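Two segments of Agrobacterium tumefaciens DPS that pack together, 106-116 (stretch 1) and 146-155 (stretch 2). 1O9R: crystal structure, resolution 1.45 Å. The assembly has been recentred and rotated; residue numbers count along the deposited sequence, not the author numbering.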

ATOM      1  N   HIS A 106     -34.586   5.578 -12.965  1.00 15.28           N
ATOM      2  CA  HIS A 106     -33.661   6.248 -12.036  1.00 15.15           C
ATOM      3  C   HIS A 106     -32.687   7.085 -12.811  1.00 14.84           C
ATOM      4  O   HIS A 106     -32.406   8.168 -12.301  1.00 15.09           O
ATOM      5  CB  HIS A 106     -32.877   5.132 -11.271  1.00 13.55           C
ATOM      6  CG  HIS A 106     -33.609   4.581 -10.083  1.00 14.33           C
ATOM      7  ND1 HIS A 106     -33.895   5.254  -8.914  1.00 14.84           N
ATOM      8  CD2 HIS A 106     -34.187   3.343  -9.931  1.00 15.17           C
ATOM      9  CE1 HIS A 106     -34.587   4.492  -8.075  1.00 15.53           C
ATOM     10  NE2 HIS A 106     -34.783   3.336  -8.697  1.00 14.31           N
ATOM     11  N   LEU A 107     -32.149   6.594 -13.944  1.00 14.75           N
ATOM     12  CA  LEU A 107     -31.246   7.448 -14.717  1.00 15.37           C
ATOM     13  C   LEU A 107     -31.921   8.762 -15.116  1.00 14.66           C
ATOM     14  O   LEU A 107     -31.280   9.798 -14.990  1.00 15.24           O
ATOM     15  CB  LEU A 107     -30.776   6.722 -15.979  1.00 14.79           C
ATOM     16  CG  LEU A 107     -29.807   5.539 -15.713  1.00 14.67           C
ATOM     17  CD1 LEU A 107     -29.596   4.705 -16.967  1.00 15.34           C
ATOM     18  CD2 LEU A 107     -28.471   6.115 -15.211  1.00 17.93           C
ATOM     19  N   ASP A 108     -33.208   8.710 -15.553  1.00 14.86           N
ATOM     20  CA  ASP A 108     -33.789  10.026 -15.931  1.00 15.37           C
ATOM     21  C   ASP A 108     -33.957  10.920 -14.729  1.00 14.54           C
ATOM     22  O   ASP A 108     -33.736  12.136 -14.853  1.00 14.90           O
ATOM     23  CB  ASP A 108     -35.192   9.723 -16.554  1.00 16.93           C
ATOM     24  CG  ASP A 108     -35.111   9.193 -17.960  1.00 19.57           C
ATOM     25  OD1 ASP A 108     -36.129   8.531 -18.349  1.00 21.25           O
ATOM     26  OD2 ASP A 108     -34.133   9.407 -18.701  1.00 22.39           O
ATOM     27  N   ALA A 109     -34.328  10.403 -13.563  1.00 13.98           N
ATOM     28  CA  ALA A 109     -34.514  11.177 -12.350  1.00 16.16           C
ATOM     29  C   ALA A 109     -33.169  11.779 -11.842  1.00 15.19           C
ATOM     30  O   ALA A 109     -33.093  12.933 -11.417  1.00 15.37           O
ATOM     31  CB  ALA A 109     -35.236  10.354 -11.272  1.00 16.53           C
ATOM     32  N   LEU A 110     -32.145  10.926 -11.971  1.00 15.11           N
ATOM     33  CA  LEU A 110     -30.808  11.399 -11.585  1.00 15.04           C
ATOM     34  C   LEU A 110     -30.304  12.462 -12.560  1.00 15.03           C
ATOM     35  O   LEU A 110     -29.701  13.445 -12.123  1.00 15.39           O
ATOM     36  CB  LEU A 110     -29.835  10.193 -11.589  1.00 15.46           C
ATOM     37  CG  LEU A 110     -30.044   9.206 -10.447  1.00 14.93           C
ATOM     38  CD1 LEU A 110     -29.347   7.904 -10.783  1.00 16.89           C
ATOM     39  CD2 LEU A 110     -29.553   9.795  -9.120  1.00 18.80           C
ATOM     40  N   ILE A 111     -30.517  12.258 -13.846  1.00 13.79           N
ATOM     41  CA  ILE A 111     -30.052  13.246 -14.850  1.00 13.26           C
ATOM     42  C   ILE A 111     -30.688  14.609 -14.589  1.00 13.42           C
ATOM     43  O   ILE A 111     -30.044  15.635 -14.648  1.00 14.36           O
ATOM     44  CB  ILE A 111     -30.351  12.757 -16.258  1.00 13.66           C
ATOM     45  CG1 ILE A 111     -29.380  11.605 -16.618  1.00 15.54           C
ATOM     46  CG2 ILE A 111     -30.247  13.886 -17.306  1.00 15.53           C
ATOM     47  CD1 ILE A 111     -29.823  10.737 -17.783  1.00 17.48           C
ATOM     48  N   GLU A 112     -32.003  14.617 -14.212  1.00 14.06           N
ATOM     49  CA  GLU A 112     -32.604  15.922 -13.952  1.00 16.48           C
ATOM     50  C   GLU A 112     -31.922  16.637 -12.786  1.00 14.22           C
ATOM     51  O   GLU A 112     -31.698  17.847 -12.856  1.00 15.61           O
ATOM     52  CB  GLU A 112     -34.115  15.790 -13.687  1.00 17.45           C
ATOM     53  CG  GLU A 112     -34.933  15.414 -14.913  1.00 24.86           C
ATOM     54  CD  GLU A 112     -36.442  15.461 -14.659  1.00 27.50           C
ATOM     55  OE1 GLU A 112     -36.920  15.766 -13.526  1.00 30.21           O
ATOM     56  OE2 GLU A 112     -37.130  15.190 -15.676  1.00 32.68           O
ATOM     57  N   ARG A 113     -31.640  15.877 -11.729  1.00 14.30           N
ATOM     58  CA  ARG A 113     -31.111  16.510 -10.491  1.00 13.66           C
ATOM     59  C   ARG A 113     -29.647  16.840 -10.678  1.00 14.15           C
ATOM     60  O   ARG A 113     -29.192  17.859 -10.158  1.00 13.98           O
ATOM     61  CB  ARG A 113     -31.485  15.641  -9.274  1.00 14.44           C
ATOM     62  CG  ARG A 113     -33.022  15.701  -9.059  1.00 16.05           C
ATOM     63  CD  ARG A 113     -33.464  14.572  -8.122  1.00 16.03           C
ATOM     64  NE  ARG A 113     -34.932  14.665  -7.905  1.00 16.09           N
ATOM     65  CZ  ARG A 113     -35.818  14.240  -8.800  1.00 16.63           C
ATOM     66  NH1 ARG A 113     -35.521  13.716  -9.956  1.00 17.48           N
ATOM     67  NH2 ARG A 113     -37.164  14.381  -8.541  1.00 18.29           N
ATOM     68  N   TYR A 114     -28.888  15.901 -11.227  1.00 13.88           N
ATOM     69  CA  TYR A 114     -27.488  16.199 -11.492  1.00 14.36           C
ATOM     70  C   TYR A 114     -27.336  17.382 -12.437  1.00 14.81           C
ATOM     71  O   TYR A 114     -26.445  18.221 -12.252  1.00 13.76           O
ATOM     72  CB  TYR A 114     -26.751  14.962 -12.117  1.00 14.52           C
ATOM     73  CG  TYR A 114     -26.160  14.073 -11.024  1.00 14.33           C
ATOM     74  CD1 TYR A 114     -24.768  14.077 -10.855  1.00 15.65           C
ATOM     75  CD2 TYR A 114     -26.953  13.240 -10.286  1.00 15.14           C
ATOM     76  CE1 TYR A 114     -24.250  13.220  -9.845  1.00 15.88           C
ATOM     77  CE2 TYR A 114     -26.457  12.433  -9.276  1.00 14.58           C
ATOM     78  CZ  TYR A 114     -25.089  12.460  -9.106  1.00 15.31           C
ATOM     79  OH  TYR A 114     -24.543  11.674  -8.078  1.00 15.25           O
ATOM     80  N   GLY A 115     -28.211  17.507 -13.464  1.00 14.44           N
ATOM     81  CA  GLY A 115     -28.170  18.662 -14.350  1.00 13.05           C
ATOM     82  C   GLY A 115     -28.419  19.975 -13.594  1.00 14.60           C
ATOM     83  O   GLY A 115     -27.703  20.956 -13.769  1.00 15.93           O
ATOM     84  N   GLU A 116     -29.438  19.915 -12.706  1.00 14.99           N
ATOM     85  CA  GLU A 116     -29.714  21.150 -11.937  1.00 16.02           C
ATOM     86  C   GLU A 116     -28.558  21.556 -11.041  1.00 16.00           C
ATOM     87  O   GLU A 116     -28.134  22.733 -10.991  1.00 16.19           O
ATOM     88  CB  GLU A 116     -31.016  20.977 -11.122  1.00 17.27           C
ATOM     89  CG  GLU A 116     -32.187  20.934 -12.109  1.00 23.67           C
ATOM     90  CD  GLU A 116     -33.462  20.455 -11.490  1.00 28.92           C
ATOM     91  OE1 GLU A 116     -34.538  20.548 -12.136  1.00 32.36           O
ATOM     92  OE2 GLU A 116     -33.400  19.954 -10.351  1.00 30.71           O
ATOM     93  N   ASP A 146     -16.231  17.786 -11.720  1.00 13.94           N
ATOM     94  CA  ASP A 146     -16.755  16.424 -11.400  1.00 14.28           C
ATOM     95  C   ASP A 146     -18.258  16.379 -11.681  1.00 13.12           C
ATOM     96  O   ASP A 146     -18.726  15.307 -12.095  1.00 13.49           O
ATOM     97  CB  ASP A 146     -16.469  16.119  -9.924  1.00 14.38           C
ATOM     98  CG  ASP A 146     -15.007  15.695  -9.694  1.00 17.53           C
ATOM     99  OD1 ASP A 146     -14.600  15.818  -8.496  1.00 17.93           O
ATOM    100  OD2 ASP A 146     -14.345  15.317 -10.669  1.00 19.23           O
ATOM    101  N   LEU A 147     -19.043  17.438 -11.436  1.00 12.61           N
ATOM    102  CA  LEU A 147     -20.500  17.348 -11.732  1.00 12.05           C
ATOM    103  C   LEU A 147     -20.687  17.194 -13.212  1.00 12.61           C
ATOM    104  O   LEU A 147     -21.619  16.440 -13.604  1.00 13.67           O
ATOM    105  CB  LEU A 147     -21.207  18.605 -11.210  1.00 13.65           C
ATOM    106  CG  LEU A 147     -21.471  18.508  -9.692  1.00 16.37           C
ATOM    107  CD1 LEU A 147     -21.559  19.909  -9.096  1.00 17.67           C
ATOM    108  CD2 LEU A 147     -22.738  17.651  -9.508  1.00 18.70           C
ATOM    109  N   ASP A 148     -19.983  17.951 -14.048  1.00 13.03           N
ATOM    110  CA  ASP A 148     -20.205  17.834 -15.489  1.00 12.59           C
ATOM    111  C   ASP A 148     -19.804  16.482 -16.007  1.00 12.20           C
ATOM    112  O   ASP A 148     -20.442  15.987 -16.942  1.00 14.02           O
ATOM    113  CB  ASP A 148     -19.440  18.962 -16.242  1.00 12.81           C
ATOM    114  CG  ASP A 148     -20.163  20.292 -16.192  1.00 13.34           C
ATOM    115  OD1 ASP A 148     -19.599  21.203 -16.878  1.00 14.74           O
ATOM    116  OD2 ASP A 148     -21.195  20.480 -15.549  1.00 13.36           O
ATOM    117  N   LYS A 149     -18.725  15.910 -15.448  1.00 12.77           N
ATOM    118  CA  LYS A 149     -18.361  14.538 -15.907  1.00 12.54           C
ATOM    119  C   LYS A 149     -19.399  13.531 -15.397  1.00 12.26           C
ATOM    120  O   LYS A 149     -19.683  12.622 -16.201  1.00 14.20           O
ATOM    121  CB  LYS A 149     -16.931  14.244 -15.383  1.00 13.87           C
ATOM    122  CG  LYS A 149     -16.481  12.845 -15.734  1.00 15.61           C
ATOM    123  CD  LYS A 149     -14.987  12.641 -15.414  1.00 17.88           C
ATOM    124  CE  LYS A 149     -14.645  11.173 -15.711  1.00 19.62           C
ATOM    125  NZ  LYS A 149     -13.144  11.030 -15.698  1.00 25.08           N
ATOM    126  N   SER A 150     -19.848  13.677 -14.176  1.00 12.44           N
ATOM    127  CA  SER A 150     -20.862  12.718 -13.681  1.00 12.73           C
ATOM    128  C   SER A 150     -22.161  12.810 -14.475  1.00 15.25           C
ATOM    129  O   SER A 150     -22.790  11.808 -14.826  1.00 14.23           O
ATOM    130  CB  SER A 150     -21.122  12.930 -12.204  1.00 14.75           C
ATOM    131  OG  SER A 150     -19.945  12.817 -11.422  1.00 16.92           O
ATOM    132  N   LEU A 151     -22.532  14.048 -14.863  1.00 13.12           N
ATOM    133  CA  LEU A 151     -23.734  14.225 -15.680  1.00 13.46           C
ATOM    134  C   LEU A 151     -23.564  13.548 -17.019  1.00 13.47           C
ATOM    135  O   LEU A 151     -24.496  12.854 -17.484  1.00 13.88           O
ATOM    136  CB  LEU A 151     -23.955  15.766 -15.831  1.00 14.25           C
ATOM    137  CG  LEU A 151     -25.151  16.103 -16.785  1.00 14.65           C
ATOM    138  CD1 LEU A 151     -26.477  15.603 -16.234  1.00 14.22           C
ATOM    139  CD2 LEU A 151     -25.147  17.607 -17.035  1.00 16.05           C
ATOM    140  N   TRP A 152     -22.397  13.707 -17.643  1.00 14.19           N
ATOM    141  CA  TRP A 152     -22.138  13.026 -18.920  1.00 14.68           C
ATOM    142  C   TRP A 152     -22.168  11.519 -18.693  1.00 14.07           C
ATOM    143  O   TRP A 152     -22.816  10.828 -19.496  1.00 14.11           O
ATOM    144  CB  TRP A 152     -20.778  13.467 -19.461  1.00 14.51           C
ATOM    145  CG  TRP A 152     -20.130  12.515 -20.407  1.00 14.71           C
ATOM    146  CD1 TRP A 152     -20.734  11.932 -21.518  1.00 16.15           C
ATOM    147  CD2 TRP A 152     -18.831  11.987 -20.365  1.00 13.97           C
ATOM    148  NE1 TRP A 152     -19.852  11.065 -22.152  1.00 16.24           N
ATOM    149  CE2 TRP A 152     -18.667  11.106 -21.471  1.00 15.04           C
ATOM    150  CE3 TRP A 152     -17.741  12.200 -19.498  1.00 15.30           C
ATOM    151  CZ2 TRP A 152     -17.492  10.408 -21.710  1.00 16.39           C
ATOM    152  CZ3 TRP A 152     -16.567  11.514 -19.773  1.00 17.35           C
ATOM    153  CH2 TRP A 152     -16.445  10.615 -20.868  1.00 16.25           C
ATOM    154  N   PHE A 153     -21.568  10.998 -17.655  1.00 13.12           N
ATOM    155  CA  PHE A 153     -21.650   9.527 -17.452  1.00 13.17           C
ATOM    156  C   PHE A 153     -23.094   9.062 -17.350  1.00 13.18           C
ATOM    157  O   PHE A 153     -23.428   8.002 -17.952  1.00 15.57           O
ATOM    158  CB  PHE A 153     -20.902   9.165 -16.156  1.00 13.27           C
ATOM    159  CG  PHE A 153     -19.417   8.976 -16.299  1.00 14.94           C
ATOM    160  CD1 PHE A 153     -18.709   8.509 -15.190  1.00 18.01           C
ATOM    161  CD2 PHE A 153     -18.668   9.284 -17.403  1.00 15.82           C
ATOM    162  CE1 PHE A 153     -17.345   8.218 -15.233  1.00 21.19           C
ATOM    163  CE2 PHE A 153     -17.315   9.036 -17.498  1.00 17.20           C
ATOM    164  CZ  PHE A 153     -16.641   8.516 -16.410  1.00 18.47           C
ATOM    165  N   LEU A 154     -23.957   9.785 -16.662  1.00 13.37           N
ATOM    166  CA  LEU A 154     -25.375   9.411 -16.605  1.00 15.07           C
ATOM    167  C   LEU A 154     -26.055   9.489 -17.969  1.00 15.29           C
ATOM    168  O   LEU A 154     -26.694   8.537 -18.439  1.00 14.40           O
ATOM    169  CB  LEU A 154     -26.131  10.295 -15.606  1.00 13.13           C
ATOM    170  CG  LEU A 154     -25.690  10.115 -14.136  1.00 14.23           C
ATOM    171  CD1 LEU A 154     -26.247  11.246 -13.290  1.00 17.21           C
ATOM    172  CD2 LEU A 154     -26.200   8.740 -13.623  1.00 17.48           C
ATOM    173  N   GLU A 155     -25.854  10.640 -18.627  1.00 14.82           N
ATOM    174  CA  GLU A 155     -26.547  10.848 -19.916  1.00 14.43           C
ATOM    175  C   GLU A 155     -26.025   9.895 -20.977  1.00 14.23           C
ATOM    176  O   GLU A 155     -26.847   9.455 -21.871  1.00 15.31           O
ATOM    177  CB  GLU A 155     -26.311  12.306 -20.369  1.00 14.75           C
ATOM    178  CG  GLU A 155     -27.114  13.276 -19.531  1.00 17.31           C
ATOM    179  CD  GLU A 155     -26.909  14.734 -19.936  1.00 16.52           C
ATOM    180  OE1 GLU A 155     -27.921  15.472 -19.769  1.00 16.29           O
ATOM    181  OE2 GLU A 155     -25.829  15.124 -20.408  1.00 17.64           O
TER

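Two antiparallel helices, their axes 9.4 Å apart at closest approach and 160° between directions, meet here with no hydrogen bond between them; apolar side chains carry the contact, which buries 469 Å². Along stretch 1 the contacting residues, 107, 110, 111, 114 and 115, fall on one stripe of the helix, as spacings of three and four place them.

Leu107 starts it: its CA-to-CB bond points sideways, but the m,t rotamer brings CD2 to 3.8 Å from Leu154 CD2. Leu110 points toward the partner, with CB 4.1 Å from Leu154 CD1 and CD1 4.3 Å from Leu154 CD2. Ile111 lays CG1 3.6 Å from Leu154 CB, while its CG2 lies 4.3 Å from Leu151 CD1. These three residues, with Tyr114, form the hole that Leu154 fills as a knob.

Tyr114 returns the favour, sitting among Leu147, Ser150, Leu151 and Leu154. Leu154 CD1 lies over one face of the Tyr114 ring, 3.9 Å from its centroid, a CH-pi contact. Ser150 CB lies 3.9 Å from Tyr114 CE1, and Ser150 OG gives a hydrogen bond to Asp146 O within its own helix, 2.9 Å. The Tyr114 hydroxyl is hydrogen-bonded elsewhere in the structure. Leu151 CD1 rests against the Gly115 backbone, 3.8 Å from Gly115 N. The rule is reciprocal knobs, with polar groups satisfied off the seam.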